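Side-chain contacts in probable glutamine synthetase (Pseudomonas aeruginosa, PDB 4HPP), which belongs to the glutamine synthetase family and, in this structure, binds a magnesium ion and glutamic acid: residues P224-A227 with P228-T232; T281-T284 with A285-L289; A389-G392 with D393-C397; A272-P275 with A276-A279. All coordinates share one frame; numbering follows the deposited sequence.

How the contacts relate
All four contacts are local, lie in series along the catalytic domain and neither nest nor cross. Contact 1 comes first and bends the loop between strands 219-221 and 235-243. Contact 4 follows near the end of helix 261-281, and contact 2 closes the short loop from that helix to helix 288-291. Contact 3, at the start of helix 391-399, is last. Contact 2 touches the other three: S287 meets P224 of contact 1, while Y288 reaches A394 of contact 3 and C278 of contact 4. Contacts 3 and 4 also pack directly, C397 on P275 and A394 on A279, and the series joins the pocket loop to the helices.

Contact 1. Residues P224-A227 with P228-T232; sequences PLPA and PGAVT. With GLU (glutamic acid), chain D.
T232 folds back onto P224 and L225, and its two branches go different ways. CB lies 3.4 Å from P224 O, and CG2 is near the same oxygen. CG2 also crosses obliquely to the tip of L225, where it packs 3.6 Å from CD1. OG1 takes the other direction. With chi1 at 43° it sits between the backbone N and the carbonyl carbon, and from there it makes a weak hydrogen bond to O of the bound glutamic acid. Threonine suits the place because one branch is apolar and faces leucine while the other is polar and faces the ligand. The backbone adds a firmer grip: the N of glutamic acid donates to T232 O over 2.9 Å, an oxygen that also takes a hydrogen bond from Q185.

The loop reaches this position through a tight reversal. P228 and G229 fill the two middle places of a type II beta turn, closed by a weak bond of 3.0 Å from A230 N to A227 O. Proline has the phi needed at the first of them, and the positive phi of G229 (65°) comes easily to a residue without CB. On the inner side of the bend, the P226 ring puts CG 3.7 Å from A230 CB, and L225 CD1 lies 4.3 Å from that same CB. C436 of helix 432-439 packs against both L225 and P228. R290, E133 and H236 also hydrogen-bond the ligand. The loop, reversed by a type II beta turn, thus supplies T232 to the glutamic acid pocket of a glutamine synthetase catalytic domain.

Contact 2. Residues T281-T284 with A285-L289; sequences TAPT and AASYL
S287 and T284 are bound to each other by hydrogen bonds running both ways. T284 N donates to S287 OG over 3.2 Å with an N-H...O angle of 156°, and S287 N returns a bond of 2.8 Å to T284 O. This second donor stands well above the carbonyl plane, 59° out of it. The two hydroxyls, T284 OG1 and S287 OG, lie 3.0 Å apart, close enough for a hydrogen bond, though T339 competes for the T284 hydroxyl. A chi1 of -70° lays S287 OG beside its own backbone N, facing back to the N-H of T284. Serine fits because its short arm can reach both the main chain and the hydroxyl of the residue three places before it.

A weaker polar contact involves Y288, whose OH lies 2.8 Å from A282 O in a weak bond, with C278 O as a second weak partner. T284 O, for its part, lies at the edge of the ring, near its plane.

Apolar contact is carried by A282. Its CB is 3.7 Å from S287 CB and 4.1 Å from Y288 CZ, and a methyl group is small enough to let serine and tyrosine close in together.

Partners farther along the chain complete the polar network: D337 bonds S287 OG, T339 bonds T284 OG1, and E423 accepts from A285 N. The chemistry implies a buried turn whose hydroxyls are satisfied jointly by main chain and side chains; S287 OG, accepting from T284, probably gives its own proton to D337.

Contact 3. Residues A389-G392 with D393-C397; sequences ATLG and DALDC
T390 caps helix 391-399 by holding D393, the third residue of its first turn. Its OG1 accepts from D393 N over 3.2 Å with an almost straight N-H...O angle of 169°, thereby satisfying a first-turn N-H that has no earlier helical carbonyl to use. A chi1 of 58° brings the hydroxyl between the backbone N and the carbonyl carbon of T390, turned to the helix start. Threonine is well suited to an N-cap, since its oxygen is only one atom from CA. The carboxylate of D393 would also be at home near the positive end of the helix dipole.

The next donor, A394 N, is divided between T390 O at 3.0 Å and, weakly, L391 O. L391 O is taken more fully by L395 N at 2.7 Å, and G392 O by D396 N at 2.8 Å in a bond that runs nearly along the C=O axis. C397 N closes on D393 O, so the regular alpha-helical pattern is under way. D396 OD1 is satisfied by a salt bridge to R421.

On the apolar side, L391 CG packs 4.2 Å from L395 CD1 and L391 CD1 lies 4.4 Å from A394 CB. L391 and L395 rest on L424 of helix 410-427, while A394 and C397 turn to A279 and P275 of helix 261-281 and Y288 of helix 288-291 packs against L391 and A394.

Contact 4. Residues A272-P275 with A276-A279; sequences AHLP and ALCA
This is a one-turn contact within helix 261-281, where H273 and L274 meet A276, L277 and C278 around a proline in the buried part of the catalytic domain. H273 O takes two donors at once, A276 N at 2.8 Å and L277 N at 3.1 Å, which arrive from opposite faces of its carbonyl plane. L274 O accepts from C278 N over 3.0 Å. Having no N-H, P275 cannot bond back to the turn before it, and with A276 N bonding to H273 O, three residues back rather than four, the backbone makes a proline kink. A272 O, the carbonyl that a regular alpha helix would pair with A276 N, is hydrogen-bonded to Q385 instead.

Side chains fill in beside the kink. L274 sends CD2 to C278 SG at 3.9 Å and to L277 CB at 4.1 Å, the two leucines crossing at about a right angle. C278 has chi1 -69°, which lays SG beside its own backbone N and over the preceding turn, 3.2 Å from L274 O; a cysteine side chain is short, and its sulfur is apolar enough to face leucine. L277 leans on A348 and A352 of helix 342-358, and both leucines touch F333 of strand 330-336. The H273 ring leads off from the turn to the same helix 342-358, with ND1 hydrogen-bonded to D401.

Contact 1. Residues P224-A227 with P228-T232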
loop_
_atom_site.group_PDB
_atom_site.type_symbol
_atom_site.label_atom_id
_atom_site.label_comp_id
_atom_site.label_asym_id
_atom_site.label_seq_id
_atom_site.Cartn_x
_atom_site.Cartn_y
_atom_site.Cartn_z
ATOM N N PRO A 224 2.569 -37.822 4.170
ATOM C CA PRO A 224 3.194 -38.753 3.226
ATOM C C PRO A 224 2.896 -38.385 1.765
ATOM O O PRO A 224 3.819 -38.457 0.945
ATOM C CB PRO A 224 2.610 -40.146 3.599
ATOM C CG PRO A 224 1.976 -39.991 4.933
ATOM C CD PRO A 224 1.815 -38.513 5.235
ATOM N N LEU A 225 1.650 -38.008 1.437
ATOM C CA LEU A 225 1.352 -37.540 0.074
ATOM C C LEU A 225 0.825 -36.101 0.084
ATOM O O LEU A 225 -0.321 -35.830 0.519
ATOM C CB LEU A 225 0.409 -38.502 -0.678
ATOM C CG LEU A 225 0.223 -38.127 -2.157
ATOM C CD1 LEU A 225 1.469 -38.420 -3.004
ATOM C CD2 LEU A 225 -0.999 -38.808 -2.760
ATOM N N PRO A 226 1.672 -35.161 -0.353
ATOM C CA PRO A 226 1.367 -33.717 -0.225
ATOM C C PRO A 226 0.101 -33.273 -1.001
ATOM O O PRO A 226 -0.623 -32.364 -0.572
ATOM C CB PRO A 226 2.586 -33.033 -0.831
ATOM C CG PRO A 226 3.373 -34.094 -1.525
ATOM C CD PRO A 226 3.020 -35.420 -0.887
ATOM N N ALA A 227 -0.126 -33.876 -2.155
ATOM C CA ALA A 227 -1.311 -33.606 -2.982
ATOM C C ALA A 227 -1.466 -34.703 -4.037
ATOM O O ALA A 227 -0.503 -35.379 -4.410
ATOM C CB ALA A 227 -1.231 -32.238 -3.643
ATOM N N PRO A 228 -2.686 -34.892 -4.532
ATOM C CA PRO A 228 -2.829 -36.046 -5.433
ATOM C C PRO A 228 -1.818 -36.101 -6.613
ATOM O O PRO A 228 -1.585 -35.080 -7.277
ATOM C CB PRO A 228 -4.278 -35.895 -5.912
ATOM C CG PRO A 228 -4.970 -35.310 -4.727
ATOM C CD PRO A 228 -3.990 -34.219 -4.320
ATOM N N GLY A 229 -1.217 -37.280 -6.829
ATOM C CA GLY A 229 -0.230 -37.500 -7.898
ATOM C C GLY A 229 1.072 -36.721 -7.740
ATOM O O GLY A 229 1.748 -36.404 -8.723
ATOM N N ALA A 230 1.424 -36.409 -6.495
ATOM C CA ALA A 230 2.644 -35.734 -6.198
ATOM C C ALA A 230 3.644 -36.789 -5.807
ATOM O O ALA A 230 3.266 -37.857 -5.332
ATOM C CB ALA A 230 2.408 -34.763 -5.053
ATOM N N VAL A 231 4.924 -36.490 -5.997
ATOM C CA VAL A 231 6.001 -37.173 -5.274
ATOM C C VAL A 231 5.752 -37.152 -3.758
ATOM O O VAL A 231 5.330 -36.132 -3.200
ATOM C CB VAL A 231 7.363 -36.524 -5.572
ATOM C CG1 VAL A 231 8.517 -37.382 -5.017
ATOM C CG2 VAL A 231 7.493 -36.302 -7.099
ATOM N N THR A 232 5.988 -38.295 -3.126
ATOM C CA THR A 232 5.643 -38.554 -1.748
ATOM C C THR A 232 6.777 -38.014 -0.829
ATOM O O THR A 232 7.909 -37.864 -1.282
ATOM C CB THR A 232 5.457 -40.084 -1.505
ATOM O OG1 THR A 232 6.496 -40.827 -2.155
ATOM C CG2 THR A 232 4.185 -40.587 -2.081
HETATM N N GLU D . 10.456 -39.217 -1.485
HETATM C CA GLU D . 10.870 -40.660 -1.257
HETATM C C GLU D . 10.136 -41.403 -0.117
HETATM O O GLU D . 8.923 -41.312 0.033
HETATM C CB GLU D . 12.372 -40.743 -1.020
HETATM C CG GLU D . 13.190 -40.447 -2.247
HETATM C CD GLU D . 14.644 -40.323 -1.932
HETATM O OE1 GLU D . 15.392 -41.192 -2.407
HETATM O OE2 GLU D . 15.033 -39.377 -1.205
HETATM O OXT GLU D . 10.732 -42.111 0.703
#

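Contact 2. Residues T281-T284 with A285-L289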
loop_
_atom_site.group_PDB
_atom_site.type_symbol
_atom_site.label_atom_id
_atom_site.label_comp_id
_atom_site.label_asym_id
_atom_site.label_seq_id
_atom_site.Cartn_x
_atom_site.Cartn_y
_atom_site.Cartn_z
ATOM N N THR A 281 5.258 -47.298 11.889
ATOM C CA THR A 281 6.171 -46.397 11.145
ATOM C C THR A 281 5.535 -45.808 9.874
ATOM O O THR A 281 6.108 -44.903 9.251
ATOM C CB THR A 281 7.458 -47.101 10.742
ATOM O OG1 THR A 281 7.142 -48.025 9.701
ATOM C CG2 THR A 281 8.105 -47.854 11.924
ATOM N N ALA A 282 4.385 -46.351 9.460
ATOM C CA ALA A 282 3.527 -45.713 8.435
ATOM C C ALA A 282 2.086 -45.732 8.956
ATOM O O ALA A 282 1.245 -46.426 8.399
ATOM C CB ALA A 282 3.644 -46.432 7.090
ATOM N N PRO A 283 1.804 -44.955 10.024
ATOM C CA PRO A 283 0.714 -45.226 10.924
ATOM C C PRO A 283 -0.535 -44.486 10.595
ATOM O O PRO A 283 -1.442 -44.477 11.414
ATOM C CB PRO A 283 1.225 -44.661 12.248
ATOM C CG PRO A 283 2.293 -43.680 11.877
ATOM C CD PRO A 283 2.442 -43.688 10.388
ATOM N N THR A 284 -0.606 -43.819 9.460
ATOM C CA THR A 284 -1.890 -43.158 9.192
ATOM C C THR A 284 -2.509 -43.688 7.921
ATOM O O THR A 284 -1.820 -44.289 7.070
ATOM C CB THR A 284 -1.802 -41.623 9.082
ATOM O OG1 THR A 284 -0.895 -41.278 8.040
ATOM C CG2 THR A 284 -1.340 -41.002 10.392
ATOM N N ALA A 285 -3.806 -43.439 7.788
ATOM C CA ALA A 285 -4.550 -43.865 6.596
ATOM C C ALA A 285 -3.870 -43.345 5.303
ATOM O O ALA A 285 -3.719 -44.107 4.333
ATOM C CB ALA A 285 -6.020 -43.421 6.690
ATOM N N ALA A 286 -3.422 -42.075 5.318
ATOM C CA ALA A 286 -2.707 -41.468 4.184
ATOM C C ALA A 286 -1.355 -42.103 3.910
ATOM O O ALA A 286 -0.773 -41.863 2.837
ATOM C CB ALA A 286 -2.547 -39.962 4.356
ATOM N N SER A 287 -0.861 -42.918 4.854
ATOM C CA SER A 287 0.465 -43.499 4.702
ATOM C C SER A 287 0.484 -44.511 3.567
ATOM O O SER A 287 1.526 -44.707 2.892
ATOM C CB SER A 287 0.953 -44.122 5.996
ATOM O OG SER A 287 1.241 -43.120 6.960
ATOM N N TYR A 288 -0.678 -45.124 3.320
ATOM C CA TYR A 288 -0.741 -46.196 2.328
ATOM C C TYR A 288 -0.882 -45.736 0.872
ATOM O O TYR A 288 -0.633 -46.521 -0.014
ATOM C CB TYR A 288 -1.624 -47.356 2.791
ATOM C CG TYR A 288 -0.999 -47.880 4.025
ATOM C CD1 TYR A 288 -1.255 -47.272 5.258
ATOM C CD2 TYR A 288 -0.051 -48.886 3.962
ATOM C CE1 TYR A 288 -0.633 -47.696 6.411
ATOM C CE2 TYR A 288 0.614 -49.301 5.114
ATOM C CZ TYR A 288 0.314 -48.701 6.331
ATOM O OH TYR A 288 0.968 -49.108 7.480
ATOM N N LEU A 289 -1.192 -44.451 0.655
ATOM C CA LEU A 289 -1.024 -43.845 -0.680
ATOM C C LEU A 289 0.454 -43.720 -1.059
ATOM O O LEU A 289 0.773 -43.614 -2.244
ATOM C CB LEU A 289 -1.706 -42.464 -0.794
ATOM C CG LEU A 289 -3.017 -42.310 -0.023
ATOM C CD1 LEU A 289 -3.422 -40.858 0.101
ATOM C CD2 LEU A 289 -4.132 -43.123 -0.716
#

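Contact 3. Residues A389-G392 with D393-C397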
loop_
_atom_site.group_PDB
_atom_site.type_symbol
_atom_site.label_atom_id
_atom_site.label_comp_id
_atom_site.label_asym_id
_atom_site.label_seq_id
_atom_site.Cartn_x
_atom_site.Cartn_y
_atom_site.Cartn_z
ATOM N N ALA A 389 -1.192 -52.999 2.942
ATOM C CA ALA A 389 -1.586 -52.081 1.888
ATOM C C ALA A 389 -2.560 -50.998 2.347
ATOM O O ALA A 389 -2.849 -50.092 1.596
ATOM C CB ALA A 389 -2.182 -52.857 0.717
ATOM N N THR A 390 -3.094 -51.103 3.560
ATOM C CA THR A 390 -3.944 -50.057 4.147
ATOM C C THR A 390 -3.558 -50.028 5.611
ATOM O O THR A 390 -2.948 -50.966 6.126
ATOM C CB THR A 390 -5.469 -50.384 4.088
ATOM O OG1 THR A 390 -5.716 -51.612 4.771
ATOM C CG2 THR A 390 -6.003 -50.486 2.638
ATOM N N LEU A 391 -3.954 -48.982 6.309
ATOM C CA LEU A 391 -3.809 -48.979 7.762
ATOM C C LEU A 391 -4.446 -50.200 8.452
ATOM O O LEU A 391 -3.854 -50.762 9.434
ATOM C CB LEU A 391 -4.414 -47.701 8.312
ATOM C CG LEU A 391 -4.059 -47.453 9.750
ATOM C CD1 LEU A 391 -2.564 -47.700 9.998
ATOM C CD2 LEU A 391 -4.545 -46.042 10.052
ATOM N N GLY A 392 -5.642 -50.597 7.949
ATOM C CA GLY A 392 -6.424 -51.743 8.514
ATOM C C GLY A 392 -5.606 -53.021 8.538
ATOM O O GLY A 392 -5.368 -53.655 9.601
ATOM N N ASP A 393 -5.146 -53.378 7.347
ATOM C CA ASP A 393 -4.205 -54.486 7.192
ATOM C C ASP A 393 -2.994 -54.307 8.079
ATOM O O ASP A 393 -2.502 -55.307 8.629
ATOM C CB ASP A 393 -3.841 -54.717 5.709
ATOM C CG ASP A 393 -5.104 -54.851 4.813
ATOM O OD1 ASP A 393 -6.225 -54.944 5.391
ATOM O OD2 ASP A 393 -4.996 -54.852 3.551
ATOM N N ALA A 394 -2.546 -53.052 8.278
ATOM C CA ALA A 394 -1.305 -52.867 9.041
ATOM C C ALA A 394 -1.611 -53.117 10.467
ATOM O O ALA A 394 -0.807 -53.733 11.138
ATOM C CB ALA A 394 -0.649 -51.518 8.840
ATOM N N LEU A 395 -2.780 -52.675 10.937
ATOM C CA LEU A 395 -3.216 -53.030 12.333
ATOM C C LEU A 395 -3.566 -54.519 12.573
ATOM O O LEU A 395 -3.268 -55.065 13.643
ATOM C CB LEU A 395 -4.378 -52.159 12.801
ATOM C CG LEU A 395 -4.121 -50.671 12.632
ATOM C CD1 LEU A 395 -5.400 -49.909 12.879
ATOM C CD2 LEU A 395 -3.021 -50.175 13.585
ATOM N N ASP A 396 -4.215 -55.163 11.596
ATOM C CA ASP A 396 -4.296 -56.623 11.617
ATOM C C ASP A 396 -2.906 -57.158 11.933
ATOM O O ASP A 396 -2.743 -57.821 12.947
ATOM C CB ASP A 396 -4.839 -57.221 10.300
ATOM C CG ASP A 396 -6.217 -56.688 9.938
ATOM O OD1 ASP A 396 -6.930 -56.194 10.840
ATOM O OD2 ASP A 396 -6.582 -56.739 8.749
ATOM N N CYS A 397 -1.903 -56.813 11.117
ATOM C CA CYS A 397 -0.565 -57.407 11.271
ATOM C C CYS A 397 0.028 -57.238 12.636
ATOM O O CYS A 397 0.699 -58.132 13.127
ATOM C CB CYS A 397 0.434 -56.834 10.287
ATOM S SG CYS A 397 0.082 -57.040 8.535
#

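Contact 4. Residues A272-P275 with A276-A279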
loop_
_atom_site.group_PDB
_atom_site.type_symbol
_atom_site.label_atom_id
_atom_site.label_comp_id
_atom_site.label_asym_id
_atom_site.label_seq_id
_atom_site.Cartn_x
_atom_site.Cartn_y
_atom_site.Cartn_z
ATOM N N ALA A 272 11.557 -59.544 9.794
ATOM C CA ALA A 272 10.509 -60.519 10.097
ATOM C C ALA A 272 9.276 -59.832 10.643
ATOM O O ALA A 272 8.134 -60.267 10.379
ATOM C CB ALA A 272 11.021 -61.534 11.067
ATOM N N HIS A 273 9.514 -58.722 11.346
ATOM C CA HIS A 273 8.441 -57.920 11.907
ATOM C C HIS A 273 7.964 -56.763 11.085
ATOM O O HIS A 273 6.959 -56.146 11.436
ATOM C CB HIS A 273 8.829 -57.432 13.294
ATOM C CG HIS A 273 9.024 -58.551 14.288
ATOM N ND1 HIS A 273 7.989 -59.250 14.812
ATOM C CD2 HIS A 273 10.185 -59.113 14.816
ATOM C CE1 HIS A 273 8.468 -60.189 15.641
ATOM N NE2 HIS A 273 9.811 -60.098 15.646
ATOM N N LEU A 274 8.624 -56.447 9.986
ATOM C CA LEU A 274 8.173 -55.272 9.200
ATOM C C LEU A 274 6.663 -55.134 8.955
ATOM O O LEU A 274 6.161 -54.009 9.039
ATOM C CB LEU A 274 8.950 -55.065 7.864
ATOM C CG LEU A 274 9.868 -53.829 7.876
ATOM C CD1 LEU A 274 10.789 -53.819 6.678
ATOM C CD2 LEU A 274 9.045 -52.545 7.929
ATOM N N PRO A 275 5.936 -56.243 8.622
ATOM C CA PRO A 275 4.514 -55.928 8.327
ATOM C C PRO A 275 3.788 -55.340 9.524
ATOM O O PRO A 275 2.822 -54.609 9.338
ATOM C CB PRO A 275 3.894 -57.280 7.843
ATOM C CG PRO A 275 5.075 -58.064 7.354
ATOM C CD PRO A 275 6.308 -57.598 8.144
ATOM N N ALA A 276 4.271 -55.621 10.732
ATOM C CA ALA A 276 3.709 -55.013 11.944
ATOM C C ALA A 276 4.255 -53.601 12.149
ATOM O O ALA A 276 3.527 -52.679 12.611
ATOM C CB ALA A 276 4.027 -55.882 13.175
ATOM N N LEU A 277 5.552 -53.436 11.848
ATOM C CA LEU A 277 6.225 -52.177 12.146
ATOM C C LEU A 277 5.579 -51.085 11.325
ATOM O O LEU A 277 5.669 -49.895 11.677
ATOM C CB LEU A 277 7.692 -52.227 11.822
ATOM C CG LEU A 277 8.601 -53.055 12.704
ATOM C CD1 LEU A 277 10.026 -53.045 12.126
ATOM C CD2 LEU A 277 8.532 -52.547 14.120
ATOM N N CYS A 278 4.915 -51.504 10.246
ATOM C CA CYS A 278 4.252 -50.562 9.397
ATOM C C CYS A 278 3.106 -49.817 10.080
ATOM O O CYS A 278 2.845 -48.657 9.758
ATOM C CB CYS A 278 3.825 -51.233 8.103
ATOM S SG CYS A 278 5.295 -51.637 7.124
ATOM N N ALA A 279 2.464 -50.475 11.037
ATOM C CA ALA A 279 1.361 -49.892 11.766
ATOM C C ALA A 279 1.914 -48.778 12.627
ATOM O O ALA A 279 1.178 -47.857 13.004
ATOM C CB ALA A 279 0.647 -50.935 12.634
#